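Local coordinates for uricase (Arthrobacter globiformis, PDB 2YZB), which catalyses the oxidation of uric acid by molecular oxygen to 5-hydroxyisourate, which is then processed further to (S)-allantoin, at residues T154-T159 / D179-T184; E162-P167 / H218-Q223; A183-A188 / S246-H251. All coordinates share one frame; numbering follows the deposited sequence.

Contact 1 (T154-T159 / D179-T184); sequences TVLKST and DRILAT. With URC (uric acid), chain L.
A chi1 of -168° sets OG1 of T159 opposite its own amide nitrogen, and CG of D179 is placed likewise (chi1 -157°), so the hydroxyl and the carboxylate swing together just past the end of strand 143-157 and ahead of the start of strand 182-192, neighbours in the antiparallel sheet of the T-fold (tunnelling fold). T159 OG1 donates to D179 OD1 over 2.9 Å, arriving from above the carboxylate plane. Water 1 lies 2.7 Å from the same oxygen, D179 OD1, and also reaches S158 O, while R32 of the second subunit makes a salt bridge there, so several donors surround this one atom and probably stabilise its negative charge.

Farther along, 154-157 and 182-184 run antiparallel. V155 and T184 form one hydrogen-bonded pair, joined by V155 N to T184 O at 2.9 Å and T184 N to V155 O at 3.0 Å; K157 and L182 form the next. Between them sits the non-hydrogen-bonded pair L156-A183. On the face of V155 and T184 the two side chains lie alongside each other, their methyls pressed tightly together at 3.5 Å from V155 CG2 to T184 CG2, against F214 of helix 199-216. On the other face the branch point of L156 rests on I181, CG to CG2 3.7 Å, and its CD1 touches the methyl of A183. The edge of 155-157 is continued by a strand of the second subunit, which carries the sheet across the interface.

R180 turns away from this pairing. Its chain is extended from CG to NE, S161 OG hydrogen-bonds NE, and the guanidinium meets urate at its own edge: R180 NH2 donates to O11 of uric acid over 2.9 Å, at 158°.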
loop_
_atom_site.group_PDB
_atom_site.type_symbol
_atom_site.label_atom_id
_atom_site.label_comp_id
_atom_site.label_asym_id
_atom_site.label_seq_id
_atom_site.Cartn_x
_atom_site.Cartn_y
_atom_site.Cartn_z
ATOM N N THR A 154 10.100 -10.049 9.122
ATOM C CA THR A 154 9.627 -11.332 8.620
ATOM C C THR A 154 10.644 -12.449 8.831
ATOM O O THR A 154 11.823 -12.308 8.481
ATOM C CB THR A 154 9.282 -11.231 7.121
ATOM O OG1 THR A 154 8.331 -10.174 6.924
ATOM C CG2 THR A 154 8.693 -12.543 6.622
ATOM N N VAL A 155 10.186 -13.562 9.408
ATOM C CA VAL A 155 11.063 -14.699 9.670
ATOM C C VAL A 155 10.480 -15.998 9.118
ATOM O O VAL A 155 9.274 -16.108 8.907
ATOM C CB VAL A 155 11.339 -14.860 11.184
ATOM C CG1 VAL A 155 12.114 -13.650 11.695
ATOM C CG2 VAL A 155 10.028 -15.026 11.947
ATOM N N LEU A 156 11.346 -16.973 8.875
ATOM C CA LEU A 156 10.916 -18.250 8.322
ATOM C C LEU A 156 11.844 -19.407 8.688
ATOM O O LEU A 156 13.071 -19.271 8.643
ATOM C CB LEU A 156 10.829 -18.138 6.789
ATOM C CG LEU A 156 10.389 -19.362 5.967
ATOM C CD1 LEU A 156 9.786 -18.882 4.651
ATOM C CD2 LEU A 156 11.563 -20.303 5.712
ATOM N N LYS A 157 11.241 -20.534 9.067
ATOM C CA LYS A 157 11.961 -21.765 9.389
ATOM C C LYS A 157 11.542 -22.708 8.273
ATOM O O LYS A 157 10.343 -22.878 8.032
ATOM C CB LYS A 157 11.498 -22.371 10.720
ATOM C CG LYS A 157 11.659 -21.471 11.921
ATOM C CD LYS A 157 12.432 -22.156 13.027
ATOM C CE LYS A 157 11.752 -23.417 13.499
ATOM N NZ LYS A 157 12.588 -24.125 14.507
ATOM N N SER A 158 12.512 -23.315 7.592
ATOM C CA SER A 158 12.203 -24.231 6.494
ATOM C C SER A 158 11.822 -25.618 7.008
ATOM O O SER A 158 11.235 -26.421 6.279
ATOM C CB SER A 158 13.387 -24.317 5.527
ATOM O OG SER A 158 14.611 -24.368 6.226
ATOM N N THR A 159 12.164 -25.889 8.264
ATOM C CA THR A 159 11.824 -27.148 8.920
ATOM C C THR A 159 11.851 -26.883 10.427
ATOM O O THR A 159 12.040 -25.741 10.847
ATOM C CB THR A 159 12.817 -28.288 8.559
ATOM O OG1 THR A 159 12.278 -29.539 9.007
ATOM C CG2 THR A 159 14.173 -28.067 9.220
ATOM N N ASP A 179 6.496 -31.963 9.538
ATOM C CA ASP A 179 7.486 -31.154 8.819
ATOM C C ASP A 179 6.770 -30.132 7.937
ATOM O O ASP A 179 6.125 -30.488 6.947
ATOM C CB ASP A 179 8.383 -32.035 7.939
ATOM C CG ASP A 179 9.730 -31.382 7.628
ATOM O OD1 ASP A 179 9.808 -30.135 7.529
ATOM O OD2 ASP A 179 10.720 -32.127 7.469
ATOM N N ARG A 180 6.881 -28.862 8.303
ATOM C CA ARG A 180 6.250 -27.794 7.538
ATOM C C ARG A 180 7.051 -26.509 7.719
ATOM O O ARG A 180 7.901 -26.417 8.601
ATOM C CB ARG A 180 4.818 -27.552 8.026
ATOM C CG ARG A 180 4.746 -26.969 9.443
ATOM C CD ARG A 180 3.335 -26.549 9.856
ATOM N NE ARG A 180 3.355 -25.855 11.146
ATOM C CZ ARG A 180 2.307 -25.255 11.701
ATOM N NH1 ARG A 180 1.126 -25.258 11.089
ATOM N NH2 ARG A 180 2.443 -24.628 12.864
ATOM N N ILE A 181 6.783 -25.525 6.869
ATOM C CA ILE A 181 7.446 -24.239 6.985
ATOM C C ILE A 181 6.653 -23.417 7.998
ATOM O O ILE A 181 5.427 -23.528 8.081
ATOM C CB ILE A 181 7.461 -23.474 5.637
ATOM C CG1 ILE A 181 8.498 -24.096 4.699
ATOM C CG2 ILE A 181 7.791 -21.998 5.866
ATOM C CD1 ILE A 181 8.590 -23.416 3.342
ATOM N N LEU A 182 7.358 -22.627 8.792
ATOM C CA LEU A 182 6.705 -21.756 9.763
ATOM C C LEU A 182 7.249 -20.370 9.459
ATOM O O LEU A 182 8.433 -20.107 9.677
ATOM C CB LEU A 182 7.064 -22.159 11.202
ATOM C CG LEU A 182 6.453 -21.256 12.283
ATOM C CD1 LEU A 182 4.937 -21.395 12.274
ATOM C CD2 LEU A 182 7.004 -21.621 13.646
ATOM N N ALA A 183 6.392 -19.498 8.931
ATOM C CA ALA A 183 6.784 -18.135 8.573
ATOM C C ALA A 183 5.828 -17.144 9.218
ATOM O O ALA A 183 4.608 -17.353 9.228
ATOM C CB ALA A 183 6.764 -17.966 7.052
ATOM N N THR A 184 6.380 -16.057 9.748
ATOM C CA THR A 184 5.565 -15.048 10.407
ATOM C C THR A 184 6.225 -13.680 10.311
ATOM O O THR A 184 7.360 -13.552 9.837
ATOM C CB THR A 184 5.349 -15.419 11.912
ATOM O OG1 THR A 184 4.426 -14.505 12.511
ATOM C CG2 THR A 184 6.657 -15.354 12.677
HETATM N N1 URC L . -1.618 -23.004 15.116
HETATM C C2 URC L . -0.553 -23.383 14.299
HETATM C C6 URC L . -2.966 -23.043 14.755
HETATM N N3 URC L . -0.826 -23.833 13.030
HETATM O O11 URC L . 0.592 -23.322 14.677
HETATM C C4 URC L . -2.091 -23.908 12.590
HETATM C C5 URC L . -3.166 -23.540 13.380
HETATM N N9 URC L . -2.492 -24.322 11.390
HETATM O O13 URC L . -3.827 -22.684 15.552
HETATM N N7 URC L . -4.271 -23.724 12.673
HETATM C C8 URC L . -3.825 -24.192 11.483
HETATM O O24 URC L . -4.578 -24.472 10.569
HETATM O O HOH W 1 9.092 -28.111 5.881
#

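Contact 2 (E162-P167 / H218-Q223); sequences EFHGFP and HSLALQ. With URC (uric acid), chain L.
Around E162 and L220 the two backbones come within 4.8 Å, CA to CA, and E162 N donates to S219 O over 2.7 Å, nearly in line with the carbonyl; this brings the loop 162-167 against the start of helix 222-236, with A221 as its N-cap residue, and together they build a wall of the urate site. Two waters stitch the junction: water 2 donates to E162 O and also hydrogen-bonds S219 OG, which is itself bonded to T225 OG1, while water 3 accepts from H164 N and donates to L220 O.

The E162 carboxylate lies between two histidines. H218 NE2 approaches OE2 in a hydrogen bond modelled implausibly short, so its length is doubtful; ring and carboxylate planes are 70° apart. E162 OE1 takes the N-H of H164 NE2 at 2.8 Å on its anti side, the donor tilted out of the carboxylate plane though OE1 lies in the H164 ring plane, which probably helps to fix the carboxylate's rotation.

F163 has CG anti to the backbone N (chi1 -170°), which lays one face of its ring against the purine. N3 of uric acid sits 3.6 Å above the ring plane, over its centre, while CB of A221 and O of L220 approach the ring at its edge. L222 N gives a nearly straight bond to O11. Q223, bent at chi2 (89°), brings its amide to the pyrimidine edge, where OE1 accepts from N1 of uric acid at 3.0 Å and NE2 donates to O13 of uric acid at 3.1 Å.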
loop_
_atom_site.group_PDB
_atom_site.type_symbol
_atom_site.label_atom_id
_atom_site.label_comp_id
_atom_site.label_asym_id
_atom_site.label_seq_id
_atom_site.Cartn_x
_atom_site.Cartn_y
_atom_site.Cartn_z
ATOM N N GLU A 162 6.106 -28.478 13.427
ATOM C CA GLU A 162 5.112 -29.535 13.300
ATOM C C GLU A 162 3.782 -28.963 13.759
ATOM O O GLU A 162 3.740 -27.915 14.400
ATOM C CB GLU A 162 5.453 -30.716 14.218
ATOM C CG GLU A 162 6.804 -31.341 13.983
ATOM C CD GLU A 162 7.084 -32.508 14.920
ATOM O OE1 GLU A 162 6.183 -33.349 15.116
ATOM O OE2 GLU A 162 8.210 -32.590 15.449
ATOM N N PHE A 163 2.703 -29.654 13.409
ATOM C CA PHE A 163 1.366 -29.278 13.852
ATOM C C PHE A 163 0.484 -30.507 13.743
ATOM O O PHE A 163 0.058 -30.902 12.648
ATOM C CB PHE A 163 0.755 -28.139 13.038
ATOM C CG PHE A 163 -0.520 -27.602 13.644
ATOM C CD1 PHE A 163 -0.511 -27.049 14.926
ATOM C CD2 PHE A 163 -1.733 -27.706 12.974
ATOM C CE1 PHE A 163 -1.693 -26.613 15.537
ATOM C CE2 PHE A 163 -2.921 -27.273 13.574
ATOM C CZ PHE A 163 -2.899 -26.726 14.862
ATOM N N HIS A 164 0.230 -31.123 14.891
ATOM C CA HIS A 164 -0.595 -32.318 14.944
ATOM C C HIS A 164 -1.307 -32.420 16.285
ATOM O O HIS A 164 -1.082 -31.608 17.186
ATOM C CB HIS A 164 0.274 -33.561 14.684
ATOM C CG HIS A 164 1.541 -33.601 15.481
ATOM N ND1 HIS A 164 1.562 -33.839 16.839
ATOM C CD2 HIS A 164 2.832 -33.428 15.110
ATOM C CE1 HIS A 164 2.811 -33.809 17.270
ATOM N NE2 HIS A 164 3.601 -33.561 16.241
ATOM N N GLY A 165 -2.193 -33.400 16.409
ATOM C CA GLY A 165 -2.915 -33.573 17.657
ATOM C C GLY A 165 -4.095 -32.640 17.850
ATOM O O GLY A 165 -4.671 -32.600 18.936
ATOM N N PHE A 166 -4.458 -31.877 16.822
ATOM C CA PHE A 166 -5.597 -30.973 16.937
ATOM C C PHE A 166 -6.892 -31.767 16.729
ATOM O O PHE A 166 -6.898 -32.793 16.056
ATOM C CB PHE A 166 -5.495 -29.828 15.912
ATOM C CG PHE A 166 -5.174 -30.282 14.507
ATOM C CD1 PHE A 166 -3.851 -30.409 14.084
ATOM C CD2 PHE A 166 -6.194 -30.596 13.612
ATOM C CE1 PHE A 166 -3.551 -30.843 12.789
ATOM C CE2 PHE A 166 -5.902 -31.033 12.315
ATOM C CZ PHE A 166 -4.580 -31.155 11.905
ATOM N N PRO A 167 -8.004 -31.309 17.320
ATOM C CA PRO A 167 -9.277 -32.022 17.162
ATOM C C PRO A 167 -9.789 -31.966 15.727
ATOM O O PRO A 167 -9.600 -30.968 15.028
ATOM C CB PRO A 167 -10.195 -31.297 18.143
ATOM C CG PRO A 167 -9.665 -29.896 18.110
ATOM C CD PRO A 167 -8.174 -30.113 18.165
ATOM N N HIS A 218 11.830 -26.033 18.738
ATOM C CA HIS A 218 11.232 -26.982 17.809
ATOM C C HIS A 218 9.738 -26.756 18.015
ATOM O O HIS A 218 9.173 -27.171 19.028
ATOM C CB HIS A 218 11.585 -28.420 18.161
ATOM C CG HIS A 218 11.007 -29.412 17.206
ATOM N ND1 HIS A 218 11.496 -29.585 15.929
ATOM C CD2 HIS A 218 9.934 -30.231 17.313
ATOM C CE1 HIS A 218 10.751 -30.469 15.290
ATOM N NE2 HIS A 218 9.796 -30.875 16.107
ATOM N N SER A 219 9.109 -26.099 17.048
ATOM C CA SER A 219 7.701 -25.730 17.131
ATOM C C SER A 219 6.648 -26.809 16.937
ATOM O O SER A 219 6.584 -27.443 15.884
ATOM C CB SER A 219 7.424 -24.599 16.139
ATOM O OG SER A 219 6.116 -24.091 16.310
ATOM N N LEU A 220 5.811 -26.999 17.953
ATOM C CA LEU A 220 4.729 -27.965 17.865
ATOM C C LEU A 220 3.467 -27.175 17.557
ATOM O O LEU A 220 2.395 -27.743 17.379
ATOM C CB LEU A 220 4.566 -28.740 19.180
ATOM C CG LEU A 220 5.737 -29.651 19.569
ATOM C CD1 LEU A 220 5.372 -30.444 20.827
ATOM C CD2 LEU A 220 6.058 -30.612 18.417
ATOM N N ALA A 221 3.620 -25.854 17.491
ATOM C CA ALA A 221 2.525 -24.930 17.186
ATOM C C ALA A 221 3.037 -23.490 17.248
ATOM O O ALA A 221 3.977 -23.191 17.989
ATOM C CB ALA A 221 1.382 -25.114 18.182
ATOM N N LEU A 222 2.421 -22.600 16.480
ATOM C CA LEU A 222 2.838 -21.200 16.489
ATOM C C LEU A 222 2.662 -20.664 17.910
ATOM O O LEU A 222 3.478 -19.877 18.389
ATOM C CB LEU A 222 1.991 -20.366 15.525
ATOM C CG LEU A 222 2.698 -19.237 14.760
ATOM C CD1 LEU A 222 1.668 -18.224 14.319
ATOM C CD2 LEU A 222 3.759 -18.576 15.609
ATOM N N GLN A 223 1.593 -21.104 18.574
ATOM C CA GLN A 223 1.301 -20.683 19.944
ATOM C C GLN A 223 2.463 -20.992 20.890
ATOM O O GLN A 223 2.823 -20.169 21.732
ATOM C CB GLN A 223 0.032 -21.375 20.471
ATOM C CG GLN A 223 -1.284 -20.848 19.886
ATOM C CD GLN A 223 -1.696 -21.575 18.617
ATOM O OE1 GLN A 223 -0.853 -22.065 17.875
ATOM N NE2 GLN A 223 -3.000 -21.636 18.359
HETATM N N1 URC L . -1.618 -23.004 15.116
HETATM C C2 URC L . -0.553 -23.383 14.299
HETATM C C6 URC L . -2.966 -23.043 14.755
HETATM N N3 URC L . -0.826 -23.833 13.030
HETATM O O11 URC L . 0.592 -23.322 14.677
HETATM C C4 URC L . -2.091 -23.908 12.590
HETATM C C5 URC L . -3.166 -23.540 13.380
HETATM N N9 URC L . -2.492 -24.322 11.390
HETATM O O13 URC L . -3.827 -22.684 15.552
HETATM N N7 URC L . -4.271 -23.724 12.673
HETATM C C8 URC L . -3.825 -24.192 11.483
HETATM O O24 URC L . -4.578 -24.472 10.569
HETATM O O HOH W 2 4.625 -25.279 14.441
HETATM O O HOH W 3 2.082 -30.431 16.786
#

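Contact 3 (A183-A188 / S246-H251); sequences ATDVSA and SLPNKH. With URC (uric acid), chain L.
Strands 183-188 and 246-249 run antiparallel at 164°, tied by S246 N to S187 O at 3.0 Å and by K250 N to A183 O at 3.0 Å, with no direct backbone bond between them; P248 has no N-H to give, and D185 N is buried without a partner. The T184 hydroxyl helps to fill that gap: T184 OG1 donates to P248 O over 2.7 Å, in the carbonyl plane and on a lone pair, with CB of L247 packed against the same OG1. Water 5 bridges D185 O and S246 O.

K250 reaches across to D185. Its chain bends at chi3 (72°) and chi4 (69°), running CD over T184 CA before K250 NZ meets D185 OD2 at 2.8 Å, on the syn side but tilted out of the carboxylate plane. The two side chains cross at about a right angle in this salt bridge. D185 OD1 is held by T154 OG1.

Water 4 accepts from A183 N, lies within bonding distance of N249 OD1 and K250 O, and probably helps to position that amide; N249 ND2 faces N3 of uric acid at 3.4 Å. N249 O lies over one face of the H251 ring, toward its rim, and H251 packs on K22 of the third subunit. Segment 246-251 thus brings urate-binding N249 and charge-relay H251 to the T-fold uricase active site between subunits.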
loop_
_atom_site.group_PDB
_atom_site.type_symbol
_atom_site.label_atom_id
_atom_site.label_comp_id
_atom_site.label_asym_id
_atom_site.label_seq_id
_atom_site.Cartn_x
_atom_site.Cartn_y
_atom_site.Cartn_z
ATOM N N ALA A 183 6.392 -19.498 8.931
ATOM C CA ALA A 183 6.784 -18.135 8.573
ATOM C C ALA A 183 5.828 -17.144 9.218
ATOM O O ALA A 183 4.608 -17.353 9.228
ATOM C CB ALA A 183 6.764 -17.966 7.052
ATOM N N THR A 184 6.380 -16.057 9.748
ATOM C CA THR A 184 5.565 -15.048 10.407
ATOM C C THR A 184 6.225 -13.680 10.311
ATOM O O THR A 184 7.360 -13.552 9.837
ATOM C CB THR A 184 5.349 -15.419 11.912
ATOM O OG1 THR A 184 4.426 -14.505 12.511
ATOM C CG2 THR A 184 6.657 -15.354 12.677
ATOM N N ASP A 185 5.488 -12.655 10.719
ATOM C CA ASP A 185 6.003 -11.291 10.743
ATOM C C ASP A 185 6.056 -11.012 12.226
ATOM O O ASP A 185 5.030 -11.031 12.899
ATOM C CB ASP A 185 5.044 -10.297 10.084
ATOM C CG ASP A 185 4.964 -10.465 8.585
ATOM O OD1 ASP A 185 6.011 -10.718 7.958
ATOM O OD2 ASP A 185 3.853 -10.327 8.029
ATOM N N VAL A 186 7.250 -10.786 12.749
ATOM C CA VAL A 186 7.382 -10.533 14.168
ATOM C C VAL A 186 6.917 -9.133 14.533
ATOM O O VAL A 186 7.543 -8.134 14.168
ATOM C CB VAL A 186 8.833 -10.728 14.639
ATOM C CG1 VAL A 186 8.928 -10.489 16.137
ATOM C CG2 VAL A 186 9.300 -12.131 14.299
ATOM N N SER A 187 5.786 -9.077 15.224
ATOM C CA SER A 187 5.226 -7.824 15.687
ATOM C C SER A 187 5.063 -8.053 17.179
ATOM O O SER A 187 4.247 -8.876 17.615
ATOM C CB SER A 187 3.876 -7.554 15.027
ATOM O OG SER A 187 3.413 -6.257 15.345
ATOM N N ALA A 188 5.874 -7.347 17.955
ATOM C CA ALA A 188 5.851 -7.482 19.398
ATOM C C ALA A 188 5.977 -6.121 20.055
ATOM O O ALA A 188 6.582 -5.207 19.505
ATOM C CB ALA A 188 6.995 -8.381 19.847
ATOM N N SER A 246 1.703 -10.418 18.102
ATOM C CA SER A 246 0.649 -10.657 17.133
ATOM C C SER A 246 1.398 -11.290 15.971
ATOM O O SER A 246 2.035 -10.595 15.177
ATOM C CB SER A 246 0.010 -9.329 16.715
ATOM O OG SER A 246 -1.085 -9.541 15.846
ATOM N N LEU A 247 1.342 -12.616 15.891
ATOM C CA LEU A 247 2.064 -13.338 14.860
ATOM C C LEU A 247 1.194 -14.007 13.801
ATOM O O LEU A 247 0.409 -14.903 14.099
ATOM C CB LEU A 247 2.955 -14.398 15.512
ATOM C CG LEU A 247 3.921 -13.947 16.613
ATOM C CD1 LEU A 247 4.644 -15.158 17.170
ATOM C CD2 LEU A 247 4.924 -12.941 16.057
ATOM N N PRO A 248 1.310 -13.561 12.546
ATOM C CA PRO A 248 0.504 -14.191 11.501
ATOM C C PRO A 248 1.184 -15.498 11.092
ATOM O O PRO A 248 2.403 -15.632 11.210
ATOM C CB PRO A 248 0.536 -13.160 10.377
ATOM C CG PRO A 248 1.906 -12.557 10.536
ATOM C CD PRO A 248 1.976 -12.348 12.037
ATOM N N ASN A 249 0.400 -16.477 10.658
ATOM C CA ASN A 249 0.981 -17.726 10.194
ATOM C C ASN A 249 0.844 -17.594 8.684
ATOM O O ASN A 249 -0.213 -17.892 8.122
ATOM C CB ASN A 249 0.193 -18.940 10.697
ATOM C CG ASN A 249 0.961 -20.245 10.511
ATOM O OD1 ASN A 249 1.887 -20.319 9.705
ATOM N ND2 ASN A 249 0.574 -21.280 11.256
ATOM N N LYS A 250 1.907 -17.102 8.051
ATOM C CA LYS A 250 1.957 -16.880 6.610
ATOM C C LYS A 250 2.183 -18.217 5.920
ATOM O O LYS A 250 3.297 -18.754 5.900
ATOM C CB LYS A 250 3.090 -15.902 6.293
ATOM C CG LYS A 250 3.079 -14.671 7.215
ATOM C CD LYS A 250 4.432 -13.959 7.247
ATOM C CE LYS A 250 4.707 -13.228 5.952
ATOM N NZ LYS A 250 3.789 -12.069 5.793
ATOM N N HIS A 251 1.110 -18.740 5.347
ATOM C CA HIS A 251 1.139 -20.045 4.706
ATOM C C HIS A 251 1.997 -20.245 3.469
ATOM O O HIS A 251 1.899 -19.515 2.485
ATOM C CB HIS A 251 -0.293 -20.485 4.400
ATOM C CG HIS A 251 -1.153 -20.604 5.620
ATOM N ND1 HIS A 251 -2.465 -20.181 5.649
ATOM C CD2 HIS A 251 -0.888 -21.097 6.854
ATOM C CE1 HIS A 251 -2.970 -20.407 6.850
ATOM N NE2 HIS A 251 -2.034 -20.962 7.599
HETATM N N1 URC L . -1.618 -23.004 15.116
HETATM C C2 URC L . -0.553 -23.383 14.299
HETATM C C6 URC L . -2.966 -23.043 14.755
HETATM N N3 URC L . -0.826 -23.833 13.030
HETATM O O11 URC L . 0.592 -23.322 14.677
HETATM C C4 URC L . -2.091 -23.908 12.590
HETATM C C5 URC L . -3.166 -23.540 13.380
HETATM N N9 URC L . -2.492 -24.322 11.390
HETATM O O13 URC L . -3.827 -22.684 15.552
HETATM N N7 URC L . -4.271 -23.724 12.673
HETATM C C8 URC L . -3.825 -24.192 11.483
HETATM O O24 URC L . -4.578 -24.472 10.569
HETATM O O HOH W 4 3.908 -20.378 7.947
HETATM O O HOH W 5 3.086 -9.167 12.577
#

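Contacts 1 and 3 share A183 and T184 and use opposite edges of strand 182-192, so 143-157, 182-192 and 240-254 are consecutive in one sheet; their centres lie about 10 Å apart, and T154 OG1 meets D185 OD1 at 2.6 Å, a probable hydrogen bond. Contact 2, about 13 Å from contact 1 and 15 Å from contact 3, centre to centre, packs beside them through L222, whose CD1 is 3.6 Å from L247 O. All three converge on urate: R180, F163, Q223 and N249 surround it, with R180 NH1 3.5 Å from F163 CB. D68 N of the third subunit adds another hydrogen bond to the ligand.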